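Local coordinates for protein BONZAI 1 (Arabidopsis thaliana, PDB 6KXT) that binds phospholipids in a calcium-dependent manner, probably through its C2 domains, and negatively regulates cell death and defence responses, at residues A[117-122]-A[131-136]. Numbering follows the deposited sequence.
Sequences INFSLP and LKSQLF
Asn118 ND2 is gripped twice: it donates to Leu131 O at 2.9 Å, nearly straight at 171° and in the plane of both the amide and the acceptor carbonyl, and to a water that in turn donates to Lys132 O. On the other branch, OD1 accepts from Gln134 NE2 at 2.9 Å. OD1 sits in the Gln134 amide plane, while NE2 stands 40° out of the Asn118 carbonyl plane. A chi1 of -73° puts Asn118 CG anti to the carbonyl carbon; the side chain lies alongside that of Gln134, its partner in a non-hydrogen-bonded backbone pair, and the three bonds fix the rotation of its amide where the chain turns a corner at Lys132. Ile117 and Leu135 exchange backbone bonds and Phe119 N donates to Ser133 O, making strands 117-121 and 133-143 antiparallel neighbours in one sheet of the second C2 domain (C2B), a beta-sandwich. Leu131 N, reaching Phe119 O at 2.8 Å, links strand 129-131. Into the interior goes Phe119, with CZ 4.0 Å from Leu135 CB and Ser133 OG at the ring edge, 3.4 Å from CD2; Cys85 and Val100 of the facing sheet also touch the Phe119 side chain. Farther along, Leu121 CG packs 3.9 Å from Leu131 CD1, the two side chains crossing at about a right angle.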
loop_
_atom_site.group_PDB
_atom_site.type_symbol
_atom_site.label_atom_id
_atom_site.label_comp_id
_atom_site.label_asym_id
_atom_site.label_seq_id
_atom_site.Cartn_x
_atom_site.Cartn_y
_atom_site.Cartn_z
ATOM N N ILE A 117 -2.083 9.783 3.368
ATOM C CA ILE A 117 -0.596 9.839 3.423
ATOM C C ILE A 117 -0.112 10.214 2.021
ATOM O O ILE A 117 -0.441 9.473 1.067
ATOM C CB ILE A 117 0.025 8.545 3.993
ATOM C CG1 ILE A 117 1.549 8.631 3.952
ATOM C CG2 ILE A 117 -0.393 7.282 3.270
ATOM C CD1 ILE A 117 2.086 9.584 4.906
ATOM N N ASN A 118 0.701 11.262 1.930
ATOM C CA ASN A 118 1.244 11.637 0.612
ATOM C C ASN A 118 2.248 10.581 0.123
ATOM O O ASN A 118 3.081 10.116 0.912
ATOM C CB ASN A 118 1.876 13.006 0.628
ATOM C CG ASN A 118 0.829 14.095 0.702
ATOM O OD1 ASN A 118 0.150 14.260 1.712
ATOM N ND2 ASN A 118 0.713 14.892 -0.352
ATOM N N PHE A 119 2.174 10.221 -1.132
ATOM C CA PHE A 119 3.212 9.403 -1.764
ATOM C C PHE A 119 4.529 10.165 -1.812
ATOM O O PHE A 119 4.521 11.403 -1.914
ATOM C CB PHE A 119 2.756 9.027 -3.160
ATOM C CG PHE A 119 1.741 7.916 -3.251
ATOM C CD1 PHE A 119 2.048 6.637 -2.826
ATOM C CD2 PHE A 119 0.472 8.110 -3.756
ATOM C CE1 PHE A 119 1.139 5.576 -2.917
ATOM C CE2 PHE A 119 -0.436 7.062 -3.855
ATOM C CZ PHE A 119 -0.106 5.780 -3.432
ATOM N N SER A 120 5.594 9.380 -1.869
ATOM C CA SER A 120 6.904 9.970 -2.225
ATOM C C SER A 120 7.671 9.097 -3.185
ATOM O O SER A 120 7.241 7.988 -3.528
ATOM C CB SER A 120 7.730 10.267 -1.020
ATOM O OG SER A 120 8.162 9.058 -0.430
ATOM N N LEU A 121 8.703 9.717 -3.765
ATOM C CA LEU A 121 9.590 8.996 -4.720
ATOM C C LEU A 121 10.992 9.045 -4.151
ATOM O O LEU A 121 11.452 10.128 -3.778
ATOM C CB LEU A 121 9.579 9.670 -6.085
ATOM C CG LEU A 121 8.283 9.459 -6.844
ATOM C CD1 LEU A 121 8.274 10.333 -8.103
ATOM C CD2 LEU A 121 8.035 7.992 -7.201
ATOM N N PRO A 122 11.679 7.898 -4.067
ATOM C CA PRO A 122 13.095 7.897 -3.716
ATOM C C PRO A 122 13.916 8.662 -4.768
ATOM O O PRO A 122 13.570 8.619 -5.911
ATOM C CB PRO A 122 13.436 6.400 -3.740
ATOM C CG PRO A 122 12.121 5.678 -3.587
ATOM C CD PRO A 122 11.157 6.548 -4.330
ATOM N N LEU A 131 5.059 13.883 -3.207
ATOM C CA LEU A 131 4.114 14.157 -4.287
ATOM C C LEU A 131 2.827 14.744 -3.727
ATOM O O LEU A 131 2.550 14.580 -2.532
ATOM C CB LEU A 131 3.810 12.847 -5.004
ATOM C CG LEU A 131 5.016 12.105 -5.564
ATOM C CD1 LEU A 131 4.663 10.771 -6.162
ATOM C CD2 LEU A 131 5.731 12.984 -6.603
ATOM N N LYS A 132 2.006 15.282 -4.596
ATOM C CA LYS A 132 0.668 15.791 -4.251
ATOM C C LYS A 132 -0.306 14.625 -4.080
ATOM O O LYS A 132 -1.351 14.855 -3.396
ATOM C CB LYS A 132 0.200 16.757 -5.328
ATOM C CG LYS A 132 0.984 18.047 -5.319
ATOM C CD LYS A 132 0.406 19.058 -6.308
ATOM C CE LYS A 132 1.239 20.321 -6.384
ATOM N NZ LYS A 132 0.612 21.351 -7.249
ATOM N N SER A 133 -0.092 13.521 -4.780
ATOM C CA SER A 133 -0.977 12.352 -4.697
ATOM C C SER A 133 -0.943 11.772 -3.283
ATOM O O SER A 133 0.104 11.846 -2.589
ATOM C CB SER A 133 -0.672 11.339 -5.719
ATOM O OG SER A 133 0.697 10.941 -5.673
ATOM N N GLN A 134 -2.060 11.193 -2.871
ATOM C CA GLN A 134 -2.285 10.624 -1.519
ATOM C C GLN A 134 -2.938 9.263 -1.581
ATOM O O GLN A 134 -3.710 8.965 -2.490
ATOM C CB GLN A 134 -3.123 11.549 -0.650
ATOM C CG GLN A 134 -2.403 12.870 -0.381
ATOM C CD GLN A 134 -3.252 13.912 0.289
ATOM O OE1 GLN A 134 -4.426 14.066 -0.070
ATOM N NE2 GLN A 134 -2.678 14.628 1.236
ATOM N N LEU A 135 -2.583 8.435 -0.609
ATOM C CA LEU A 135 -3.158 7.123 -0.329
ATOM C C LEU A 135 -4.060 7.272 0.894
ATOM O O LEU A 135 -3.677 7.894 1.901
ATOM C CB LEU A 135 -2.058 6.095 -0.011
ATOM C CG LEU A 135 -2.507 4.675 0.319
ATOM C CD1 LEU A 135 -3.054 3.965 -0.878
ATOM C CD2 LEU A 135 -1.347 3.866 0.892
ATOM N N PHE A 136 -5.236 6.716 0.820
ATOM C CA PHE A 136 -6.238 6.673 1.885
ATOM C C PHE A 136 -6.613 5.239 2.189
ATOM O O PHE A 136 -6.535 4.334 1.307
ATOM C CB PHE A 136 -7.478 7.474 1.506
ATOM C CG PHE A 136 -7.266 8.957 1.423
ATOM C CD1 PHE A 136 -6.798 9.559 0.284
ATOM C CD2 PHE A 136 -7.620 9.765 2.512
ATOM C CE1 PHE A 136 -6.574 10.940 0.249
ATOM C CE2 PHE A 136 -7.423 11.131 2.456
ATOM C CZ PHE A 136 -6.907 11.710 1.337
HETATM O O HOH W 1 -1.226 16.833 -1.331
#